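Local coordinates for hypothetical protein PSPTO_2114 (Pseudomonas syringae pv. tomato, PDB 2ODA) that is of undetermined function but belongs to a Pseudomonas-specific subfamily of the haloacid dehalogenase (HAD) superfamily, probably with a biochemical role new to that superfamily, at residues A24-P30 with A64-L69; L45-R49 with V73-M77; S112-R116 with C134-C138. All coordinates share one frame; numbering follows the deposited sequence.

Contact 1: residues A24-P30 with A64-L69; sequences AATSDTP and ALSTPL
Leu65 reaches from its helix into the bend of 24-30 and does most of the touching with its two methyl groups. Its CG lies anti to the carbonyl carbon (chi1 -59°) and the chain is then extended (chi2 -177°), which carries the branched end off the helix flank and into the loop. There the methyls divide the work. CD1 sits among carbonyl oxygens, 3.5 Å from Ala24 O and an equal 3.5 Å from Ser27 O, while CD2 meets the peptide that joins Thr29 to Pro30, 3.3 Å from Pro30 N. Leucine suits this place because its two methyls spread along the inside of the bend and cover its backbone, with nothing polar brought to the helix-loop interface.

Pro30 crosses Leu65 at about a right angle, its CD 3.8 Å from Leu65 CD2. CG and CB of the same ring lie against the helix where it is kinked at Pro68: Pro68 has no N-H to offer Ala64 O, and Pro30 CG approaches that oxygen at 3.6 Å. Pro30 CB also meets Pro68 CG at 3.9 Å, so two rigid rings touch. Deeper in, the small methyl of Ala24 packs against Leu69, CB to CD1 3.9 Å, with Leu61 and His34 also lying against both side chains. Ser27 OG takes a weak bond from Thr29 N within the turn that precedes Pro30.

Helix 63-69 follows the second strand of the Rossmann-like HAD core, and 24-30 belongs to the long excursion after helix 13-17. In HAD proteins the segment just after the first strand forms the flap and can carry a C1 cap; residues 24-30 probably belong to that region, laid here against the core helix by apolar packing.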
ATOM      1  N   ALA B  24     -17.892 -14.184  18.164  1.00  6.94           N
ATOM      2  CA  ALA B  24     -17.443 -13.152  19.130  1.00  7.13           C
ATOM      3  C   ALA B  24     -18.265 -11.859  19.009  1.00  7.88           C
ATOM      4  O   ALA B  24     -18.390 -11.089  19.977  1.00  8.60           O
ATOM      5  CB  ALA B  24     -15.955 -12.851  18.962  1.00  7.86           C
ATOM      6  N   ALA B  25     -18.809 -11.607  17.823  1.00  7.90           N
ATOM      7  CA  ALA B  25     -19.696 -10.461  17.613  1.00  8.00           C
ATOM      8  C   ALA B  25     -21.034 -10.561  18.357  1.00  8.70           C
ATOM      9  O   ALA B  25     -21.822  -9.597  18.331  1.00  9.05           O
ATOM     10  CB  ALA B  25     -19.948 -10.247  16.104  1.00  9.24           C
ATOM     11  N   THR B  26     -21.323 -11.708  18.981  1.00  7.46           N
ATOM     12  CA  THR B  26     -22.649 -11.930  19.583  1.00  8.23           C
ATOM     13  C   THR B  26     -22.643 -11.679  21.089  1.00  8.38           C
ATOM     14  O   THR B  26     -23.684 -11.812  21.741  1.00  9.19           O
ATOM     15  CB  THR B  26     -23.187 -13.394  19.399  1.00  8.49           C
ATOM     16  OG1 THR B  26     -22.307 -14.312  20.079  1.00  6.28           O
ATOM     17  CG2 THR B  26     -23.330 -13.793  17.910  1.00  8.61           C
ATOM     18  N   SER B  27     -21.473 -11.374  21.653  1.00  8.19           N
ATOM     19  CA  SER B  27     -21.372 -11.169  23.090  1.00  8.22           C
ATOM     20  C   SER B  27     -20.249 -10.198  23.421  1.00  8.14           C
ATOM     21  O   SER B  27     -19.223 -10.211  22.766  1.00  7.46           O
ATOM     22  CB  SER B  27     -21.083 -12.504  23.767  1.00  7.95           C
ATOM     23  OG  SER B  27     -20.999 -12.321  25.165  1.00  9.18           O
ATOM     24  N   ASP B  28     -20.454  -9.353  24.432  1.00  7.75           N
ATOM     25  CA  ASP B  28     -19.399  -8.428  24.852  1.00  8.67           C
ATOM     26  C   ASP B  28     -18.323  -9.093  25.711  1.00  8.90           C
ATOM     27  O   ASP B  28     -17.254  -8.527  25.936  1.00  8.50           O
ATOM     28  CB  ASP B  28     -19.999  -7.259  25.595  1.00  8.86           C
ATOM     29  CG  ASP B  28     -20.783  -6.339  24.691  1.00 11.24           C
ATOM     30  OD1 ASP B  28     -20.399  -6.126  23.504  1.00 11.47           O
ATOM     31  OD2 ASP B  28     -21.779  -5.809  25.197  1.00 14.35           O
ATOM     32  N   THR B  29     -18.590 -10.298  26.189  1.00  8.99           N
ATOM     33  CA  THR B  29     -17.597 -10.949  27.040  1.00 10.30           C
ATOM     34  C   THR B  29     -16.961 -12.109  26.298  1.00  9.83           C
ATOM     35  O   THR B  29     -17.639 -12.805  25.529  1.00  9.94           O
ATOM     36  CB  THR B  29     -18.183 -11.437  28.359  1.00 10.54           C
ATOM     37  OG1 THR B  29     -19.210 -12.372  28.079  1.00 13.69           O
ATOM     38  CG2 THR B  29     -18.789 -10.279  29.151  1.00 12.39           C
ATOM     39  N   PRO B  30     -15.657 -12.319  26.528  1.00  9.78           N
ATOM     40  CA  PRO B  30     -14.945 -13.371  25.769  1.00  9.90           C
ATOM     41  C   PRO B  30     -15.414 -14.792  26.100  1.00 10.23           C
ATOM     42  O   PRO B  30     -15.698 -15.108  27.262  1.00  9.56           O
ATOM     43  CB  PRO B  30     -13.486 -13.148  26.137  1.00  9.71           C
ATOM     44  CG  PRO B  30     -13.504 -12.432  27.449  1.00 10.40           C
ATOM     45  CD  PRO B  30     -14.758 -11.579  27.442  1.00  9.32           C
ATOM     46  N   ALA B  64     -10.729  -6.687  24.560  1.00 10.36           N
ATOM     47  CA  ALA B  64     -11.243  -7.675  25.520  1.00 10.34           C
ATOM     48  C   ALA B  64     -11.613  -8.994  24.867  1.00 10.10           C
ATOM     49  O   ALA B  64     -11.599 -10.053  25.522  1.00 10.52           O
ATOM     50  CB  ALA B  64     -12.454  -7.114  26.273  1.00 11.06           C
ATOM     51  N   LEU B  65     -11.959  -8.915  23.584  1.00  9.31           N
ATOM     52  CA  LEU B  65     -12.340 -10.076  22.793  1.00  9.18           C
ATOM     53  C   LEU B  65     -11.225 -10.633  21.900  1.00  8.97           C
ATOM     54  O   LEU B  65     -11.009 -11.843  21.879  1.00  9.25           O
ATOM     55  CB  LEU B  65     -13.595  -9.793  21.955  1.00  8.51           C
ATOM     56  CG  LEU B  65     -14.850  -9.397  22.728  1.00  8.31           C
ATOM     57  CD1 LEU B  65     -16.006  -9.228  21.748  1.00  8.88           C
ATOM     58  CD2 LEU B  65     -15.141 -10.396  23.867  1.00  6.74           C
ATOM     59  N   SER B  66     -10.500  -9.777  21.185  1.00  8.93           N
ATOM     60  CA  SER B  66      -9.487 -10.310  20.262  1.00  8.11           C
ATOM     61  C   SER B  66      -8.241 -10.838  20.991  1.00  9.09           C
ATOM     62  O   SER B  66      -7.564 -11.742  20.482  1.00  8.82           O
ATOM     63  CB  SER B  66      -9.095  -9.276  19.207  1.00  8.92           C
ATOM     64  OG  SER B  66      -8.595  -8.112  19.822  1.00  7.40           O
ATOM     65  N   THR B  67      -7.913 -10.285  22.164  1.00  8.82           N
ATOM     66  CA  THR B  67      -6.740 -10.798  22.884  1.00  9.10           C
ATOM     67  C   THR B  67      -6.895 -12.287  23.233  1.00  9.78           C
ATOM     68  O   THR B  67      -6.015 -13.084  22.889  1.00  9.23           O
ATOM     69  CB  THR B  67      -6.328  -9.884  24.096  1.00 10.17           C
ATOM     70  OG1 THR B  67      -5.829  -8.644  23.577  1.00  8.32           O
ATOM     71  CG2 THR B  67      -5.237 -10.531  24.952  1.00 11.98           C
ATOM     72  N   PRO B  68      -8.008 -12.674  23.907  1.00  9.20           N
ATOM     73  CA  PRO B  68      -8.261 -14.102  24.161  1.00  8.94           C
ATOM     74  C   PRO B  68      -8.401 -14.910  22.860  1.00  8.75           C
ATOM     75  O   PRO B  68      -7.908 -16.056  22.783  1.00  8.06           O
ATOM     76  CB  PRO B  68      -9.588 -14.095  24.952  1.00  9.35           C
ATOM     77  CG  PRO B  68      -9.670 -12.738  25.547  1.00  9.22           C
ATOM     78  CD  PRO B  68      -9.049 -11.827  24.516  1.00  9.60           C
ATOM     79  N   LEU B  69      -9.065 -14.343  21.848  1.00  7.50           N
ATOM     80  CA  LEU B  69      -9.177 -15.027  20.541  1.00  7.54           C
ATOM     81  C   LEU B  69      -7.837 -15.388  19.899  1.00  7.65           C
ATOM     82  O   LEU B  69      -7.745 -16.399  19.191  1.00  7.45           O
ATOM     83  CB  LEU B  69      -9.983 -14.188  19.521  1.00  6.92           C
ATOM     84  CG  LEU B  69     -11.497 -14.190  19.655  1.00  6.37           C
ATOM     85  CD1 LEU B  69     -12.105 -13.412  18.488  1.00  5.60           C
ATOM     86  CD2 LEU B  69     -12.007 -15.649  19.673  1.00  5.35           C
TER

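Contact 2: residues L45-R49 with V73-M77; sequences LKALR and VNDWM
Arg49 has CG anti to its own nitrogen (chi1 -170°) and runs on extended to NE, while Trp76 has CG between N and the carbonyl carbon (chi1 69°), the crowded position; together these torsions lay the arginine chain over one face of the indole. Arg49 CD stands 3.7 Å from the centroid of the five-membered ring of Trp76, a CH-pi contact, and CG and CB continue over the six-membered part. The guanidinium continues over the CB side of the indole, its plane only 11° from that of the ring, with Trp76 CB over one of its faces, 3.5 Å from Arg49 NE. Arginine suits this place because its methylenes can cover an aromatic face while its charge stays at the exposed end. Asp75 OD2 lies 4.6 Å from Arg49 NH1, beyond a salt bridge, so the attraction is probably modest.

In the Rossmann-like HAD core, helix 41-51 packs on the sheet, Leu48 touching Leu9 and Phe11 of strand 9-12; residues 73-77 are the approach to strand 78-79 at the sheet margin, and the contact joins that approach to the helix.

Leu45 approaches the indole at its edge instead: CD2 lies near the ring plane, 3.9 Å from Trp76 CZ2. The same methyl meets CE of Met77, a selenomethionine, at 3.8 Å, and the other, CD1, is 3.9 Å from Val73 CG1. The turn that presents these three partners is pinned by Val73 O, which accepts from Met77 N (2.9 Å) and from Trp76 N (3.2 Å).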
ATOM      1  N   LEU B  45      -1.322 -23.573   9.198  1.00  5.62           N
ATOM      2  CA  LEU B  45      -0.432 -22.760  10.033  1.00  5.89           C
ATOM      3  C   LEU B  45       0.880 -23.464  10.375  1.00  6.54           C
ATOM      4  O   LEU B  45       1.896 -22.796  10.542  1.00  7.46           O
ATOM      5  CB  LEU B  45      -1.133 -22.282  11.295  1.00  6.92           C
ATOM      6  CG  LEU B  45      -2.334 -21.351  11.063  1.00  6.38           C
ATOM      7  CD1 LEU B  45      -2.922 -21.009  12.424  1.00  8.57           C
ATOM      8  CD2 LEU B  45      -1.943 -20.086  10.282  1.00  7.35           C
ATOM      9  N   LYS B  46       0.875 -24.795  10.462  1.00  7.08           N
ATOM     10  CA  LYS B  46       2.151 -25.518  10.630  1.00  7.37           C
ATOM     11  C   LYS B  46       3.076 -25.274   9.459  1.00  8.17           C
ATOM     12  O   LYS B  46       4.234 -24.930   9.686  1.00  8.97           O
ATOM     13  CB  LYS B  46       1.980 -27.018  10.856  1.00  7.42           C
ATOM     14  CG  LYS B  46       3.351 -27.716  10.835  1.00  7.06           C
ATOM     15  CD  LYS B  46       3.308 -29.131  11.385  1.00 11.22           C
ATOM     16  CE  LYS B  46       4.727 -29.752  11.235  1.00 11.88           C
ATOM     17  NZ  LYS B  46       5.690 -29.123  12.165  1.00 11.60           N
ATOM     18  N   ALA B  47       2.560 -25.419   8.230  1.00  8.63           N
ATOM     19  CA  ALA B  47       3.347 -25.210   7.010  1.00  9.78           C
ATOM     20  C   ALA B  47       3.918 -23.805   6.989  1.00 10.19           C
ATOM     21  O   ALA B  47       5.126 -23.620   6.748  1.00 10.13           O
ATOM     22  CB  ALA B  47       2.503 -25.458   5.771  1.00 10.88           C
ATOM     23  N   LEU B  48       3.078 -22.821   7.312  1.00  9.43           N
ATOM     24  CA  LEU B  48       3.507 -21.420   7.273  1.00  9.44           C
ATOM     25  C   LEU B  48       4.530 -21.095   8.353  1.00 10.38           C
ATOM     26  O   LEU B  48       5.550 -20.433   8.091  1.00 10.15           O
ATOM     27  CB  LEU B  48       2.300 -20.475   7.384  1.00  8.67           C
ATOM     28  CG  LEU B  48       1.307 -20.530   6.235  1.00  7.73           C
ATOM     29  CD1 LEU B  48       0.069 -19.649   6.585  1.00  6.83           C
ATOM     30  CD2 LEU B  48       1.973 -20.105   4.909  1.00  6.91           C
ATOM     31  N   ARG B  49       4.268 -21.554   9.575  1.00 10.83           N
ATOM     32  CA  ARG B  49       5.194 -21.306  10.663  1.00 11.94           C
ATOM     33  C   ARG B  49       6.532 -22.008  10.405  1.00 12.69           C
ATOM     34  O   ARG B  49       7.595 -21.413  10.612  1.00 13.10           O
ATOM     35  CB  ARG B  49       4.603 -21.757  12.005  1.00 11.80           C
ATOM     36  CG  ARG B  49       5.448 -21.299  13.174  1.00 13.21           C
ATOM     37  CD  ARG B  49       4.979 -21.840  14.469  1.00 14.12           C
ATOM     38  NE  ARG B  49       5.807 -21.296  15.534  1.00 14.39           N
ATOM     39  CZ  ARG B  49       5.552 -21.424  16.834  1.00 16.50           C
ATOM     40  NH1 ARG B  49       4.475 -22.060  17.257  1.00 16.80           N
ATOM     41  NH2 ARG B  49       6.369 -20.876  17.717  1.00 19.17           N
ATOM     42  N   VAL B  73      -2.659 -18.551  18.275  1.00  9.56           N
ATOM     43  CA  VAL B  73      -1.668 -18.094  17.285  1.00  9.22           C
ATOM     44  C   VAL B  73      -0.610 -17.140  17.850  1.00 10.29           C
ATOM     45  O   VAL B  73       0.357 -16.805  17.162  1.00 10.62           O
ATOM     46  CB  VAL B  73      -2.314 -17.423  16.021  1.00  9.67           C
ATOM     47  CG1 VAL B  73      -3.217 -18.400  15.243  1.00  7.75           C
ATOM     48  CG2 VAL B  73      -3.050 -16.099  16.367  1.00  8.50           C
ATOM     49  N   ASN B  74      -0.767 -16.685  19.088  1.00 11.19           N
ATOM     50  CA  ASN B  74       0.146 -15.651  19.580  1.00 13.24           C
ATOM     51  C   ASN B  74       1.569 -16.129  19.916  1.00 14.55           C
ATOM     52  O   ASN B  74       2.403 -15.317  20.289  1.00 14.91           O
ATOM     53  CB  ASN B  74      -0.461 -14.819  20.734  1.00 13.48           C
ATOM     54  CG  ASN B  74      -0.695 -15.630  21.998  1.00 13.23           C
ATOM     55  OD1 ASN B  74       0.050 -16.559  22.314  1.00 13.70           O
ATOM     56  ND2 ASN B  74      -1.732 -15.261  22.743  1.00 11.48           N
ATOM     57  N   ASP B  75       1.815 -17.434  19.820  1.00 16.53           N
ATOM     58  CA  ASP B  75       3.164 -17.991  19.975  1.00 17.89           C
ATOM     59  C   ASP B  75       4.092 -17.402  18.881  1.00 17.68           C
ATOM     60  O   ASP B  75       5.287 -17.245  19.107  1.00 18.66           O
ATOM     61  CB  ASP B  75       3.148 -19.537  19.845  1.00 18.86           C
ATOM     62  CG  ASP B  75       2.653 -20.272  21.113  1.00 22.62           C
ATOM     63  OD1 ASP B  75       3.000 -19.889  22.249  1.00 26.82           O
ATOM     64  OD2 ASP B  75       1.923 -21.287  20.965  1.00 27.89           O
ATOM     65  N   TRP B  76       3.544 -17.066  17.703  1.00 16.15           N
ATOM     66  CA  TRP B  76       4.389 -16.750  16.552  1.00 14.66           C
ATOM     67  C   TRP B  76       3.811 -15.710  15.600  1.00 14.76           C
ATOM     68  O   TRP B  76       4.538 -15.103  14.807  1.00 13.71           O
ATOM     69  CB  TRP B  76       4.697 -18.039  15.790  1.00 14.23           C
ATOM     70  CG  TRP B  76       3.486 -18.617  15.101  1.00 12.09           C
ATOM     71  CD1 TRP B  76       2.446 -19.311  15.678  1.00 11.32           C
ATOM     72  CD2 TRP B  76       3.182 -18.518  13.710  1.00 12.35           C
ATOM     73  NE1 TRP B  76       1.514 -19.652  14.719  1.00 12.44           N
ATOM     74  CE2 TRP B  76       1.949 -19.185  13.500  1.00 12.81           C
ATOM     75  CE3 TRP B  76       3.834 -17.931  12.608  1.00  9.26           C
ATOM     76  CZ2 TRP B  76       1.366 -19.288  12.230  1.00 12.94           C
ATOM     77  CZ3 TRP B  76       3.249 -18.038  11.347  1.00 11.31           C
ATOM     78  CH2 TRP B  76       2.030 -18.716  11.174  1.00 11.39           C
HETATM   79  N   MSE B  77       2.495 -15.519  15.633  1.00 14.90           N
HETATM   80  CA  MSE B  77       1.885 -14.585  14.703  1.00 15.46           C
HETATM   81  C   MSE B  77       1.741 -13.222  15.355  1.00 14.92           C
HETATM   82  O   MSE B  77       1.308 -13.123  16.504  1.00 16.13           O
HETATM   83  CB  MSE B  77       0.529 -15.103  14.186  1.00 15.23           C
HETATM   84  CG  MSE B  77       0.036 -14.343  12.973  1.00 15.11           C
HETATM   85 SE   MSE B  77      -1.722 -14.932  12.365  1.00 19.76          SE
HETATM   86  CE  MSE B  77      -1.339 -16.829  12.191  1.00 11.50           C
TER

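Contact 3: residues S112-R116 with C134-C138; sequences SGDPR and CGPLC
Pro136, Gly113 and Pro115 share most of the buried surface. The ring of Pro136 lies on the backbone of Gly113, its CD 3.4 Å from Gly113 O, and CG passes on to Asp114 CA at 3.9 Å. Two loops can run this near each other because Gly113 and Gly135 face one another without side chains, their CA atoms 4.4 Å apart. Pro115 slides past Pro136 in the opposite direction, CD to CG 4.0 Å, and its CG then meets Leu137 CD1 at 4.0 Å; proline also suits the first turn of helix 115-123, where no N-H is needed.

Asp114 caps that helix: CG anti to the backbone N (chi1 -176°) turns OD1 back to accept from Arg116 N at 2.8 Å. Just before it, Ser112 OG takes the N-H of Asp114 in an ST turn. This Gly-Asp pair following a core strand resembles motif IV of HAD enzymes.

One water donates to Gly113 O at 2.6 Å and accepts from Leu137 N, serving both polar atoms. The other touches are van der Waals ones, so the loops are joined by fitted shape and one relayed polar link, without a direct hydrogen bond.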
ATOM      1  N   SER B 112      -9.439 -13.637   4.427  1.00  6.59           N
ATOM      2  CA  SER B 112     -10.571 -13.264   5.309  1.00  6.20           C
ATOM      3  C   SER B 112     -11.880 -13.832   4.726  1.00  6.50           C
ATOM      4  O   SER B 112     -11.962 -14.099   3.531  1.00  5.54           O
ATOM      5  CB  SER B 112     -10.679 -11.731   5.411  1.00  6.93           C
ATOM      6  OG  SER B 112     -11.729 -11.318   6.286  1.00  6.40           O
ATOM      7  N   GLY B 113     -12.895 -14.006   5.571  1.00  6.18           N
ATOM      8  CA  GLY B 113     -14.267 -14.156   5.071  1.00  6.17           C
ATOM      9  C   GLY B 113     -15.169 -12.944   5.265  1.00  6.75           C
ATOM     10  O   GLY B 113     -16.371 -13.009   4.973  1.00  7.43           O
ATOM     11  N   ASP B 114     -14.599 -11.824   5.717  1.00  6.69           N
ATOM     12  CA  ASP B 114     -15.389 -10.640   6.061  1.00  6.94           C
ATOM     13  C   ASP B 114     -15.323  -9.624   4.924  1.00  6.43           C
ATOM     14  O   ASP B 114     -14.238  -9.156   4.578  1.00  5.22           O
ATOM     15  CB  ASP B 114     -14.871  -9.988   7.359  1.00  7.43           C
ATOM     16  CG  ASP B 114     -15.730  -8.804   7.810  1.00  9.01           C
ATOM     17  OD1 ASP B 114     -16.099  -7.980   6.977  1.00 13.86           O
ATOM     18  OD2 ASP B 114     -16.008  -8.669   9.001  1.00 10.81           O
ATOM     19  N   PRO B 115     -16.484  -9.284   4.332  1.00  7.26           N
ATOM     20  CA  PRO B 115     -16.470  -8.419   3.143  1.00  7.29           C
ATOM     21  C   PRO B 115     -15.829  -7.069   3.380  1.00  7.22           C
ATOM     22  O   PRO B 115     -15.242  -6.505   2.448  1.00  7.96           O
ATOM     23  CB  PRO B 115     -17.958  -8.234   2.821  1.00  6.69           C
ATOM     24  CG  PRO B 115     -18.616  -9.387   3.422  1.00  9.31           C
ATOM     25  CD  PRO B 115     -17.861  -9.688   4.684  1.00  7.97           C
ATOM     26  N   ARG B 116     -15.941  -6.566   4.602  1.00  6.04           N
ATOM     27  CA  ARG B 116     -15.383  -5.252   4.960  1.00  7.10           C
ATOM     28  C   ARG B 116     -13.866  -5.265   5.077  1.00  6.56           C
ATOM     29  O   ARG B 116     -13.178  -4.348   4.595  1.00  7.13           O
ATOM     30  CB  ARG B 116     -16.013  -4.723   6.244  1.00  6.66           C
ATOM     31  CG  ARG B 116     -17.476  -4.260   6.046  1.00  8.38           C
ATOM     32  CD  ARG B 116     -18.118  -3.837   7.375  1.00  9.46           C
ATOM     33  NE  ARG B 116     -17.348  -2.761   8.023  1.00 15.07           N
ATOM     34  CZ  ARG B 116     -16.685  -2.933   9.158  1.00 16.97           C
ATOM     35  NH1 ARG B 116     -16.728  -4.115   9.744  1.00 17.40           N
ATOM     36  NH2 ARG B 116     -15.982  -1.945   9.709  1.00 18.16           N
ATOM     37  N   CYS B 134     -16.601 -20.049   7.028  1.00  6.33           N
ATOM     38  CA  CYS B 134     -16.433 -19.686   8.440  1.00  6.92           C
ATOM     39  C   CYS B 134     -16.680 -18.209   8.754  1.00  6.70           C
ATOM     40  O   CYS B 134     -16.581 -17.802   9.916  1.00  7.55           O
ATOM     41  CB  CYS B 134     -15.027 -20.092   8.930  1.00  6.86           C
ATOM     42  SG  CYS B 134     -13.735 -19.320   7.991  1.00  8.08           S
ATOM     43  N   GLY B 135     -17.048 -17.425   7.745  1.00  6.31           N
ATOM     44  CA  GLY B 135     -17.131 -15.967   7.901  1.00  6.01           C
ATOM     45  C   GLY B 135     -18.533 -15.468   8.201  1.00  6.28           C
ATOM     46  O   GLY B 135     -19.469 -16.270   8.268  1.00  6.72           O
ATOM     47  N   PRO B 136     -18.705 -14.131   8.333  1.00  6.41           N
ATOM     48  CA  PRO B 136     -20.010 -13.561   8.712  1.00  7.00           C
ATOM     49  C   PRO B 136     -21.153 -13.747   7.701  1.00  7.41           C
ATOM     50  O   PRO B 136     -22.325 -13.698   8.088  1.00  8.48           O
ATOM     51  CB  PRO B 136     -19.694 -12.056   8.937  1.00  7.36           C
ATOM     52  CG  PRO B 136     -18.519 -11.789   8.057  1.00  6.52           C
ATOM     53  CD  PRO B 136     -17.688 -13.084   8.123  1.00  5.90           C
ATOM     54  N   LEU B 137     -20.842 -13.967   6.422  1.00  7.41           N
ATOM     55  CA  LEU B 137     -21.885 -14.203   5.413  1.00  6.97           C
ATOM     56  C   LEU B 137     -22.568 -15.544   5.643  1.00  7.60           C
ATOM     57  O   LEU B 137     -23.727 -15.742   5.256  1.00  8.58           O
ATOM     58  CB  LEU B 137     -21.316 -14.176   4.004  1.00  6.46           C
ATOM     59  CG  LEU B 137     -20.854 -12.808   3.523  1.00  7.62           C
ATOM     60  CD1 LEU B 137     -20.019 -12.959   2.254  1.00  8.52           C
ATOM     61  CD2 LEU B 137     -22.060 -11.917   3.275  1.00  6.27           C
ATOM     62  N   CYS B 138     -21.844 -16.462   6.264  1.00  6.88           N
ATOM     63  CA  CYS B 138     -22.449 -17.692   6.773  1.00  7.51           C
ATOM     64  C   CYS B 138     -22.951 -17.477   8.217  1.00  7.21           C
ATOM     65  O   CYS B 138     -24.108 -17.747   8.515  1.00  8.51           O
ATOM     66  CB  CYS B 138     -21.445 -18.852   6.672  1.00  7.35           C
ATOM     67  SG  CYS B 138     -20.841 -19.120   4.963  1.00  9.67           S
TER
HETATM   68  O   HOH W   1     -18.353 -14.676   5.155  1.00  7.78           O

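How the contacts relate
From the N terminus, the chain leaves helix 13-17, opens contact 1 at 24-30, then opens contact 2 on helix 41-51. After strand 55-58, helix 63-69 closes contact 1, and residues 73-77 close contact 2 a few residues later, so the two loops cross. Their centres are 21 Å apart; together they tie the early excursion to the helix that follows strand 55-58, and helix 41-51 to the turn that leads into strand 78-79. Contact 3 follows in series, a short loop around helix 115-123 and strand 127-131 in the other half of the sheet. It lies across the chain's centre from contact 2, and its nearest atoms are about 7 Å from contact 1.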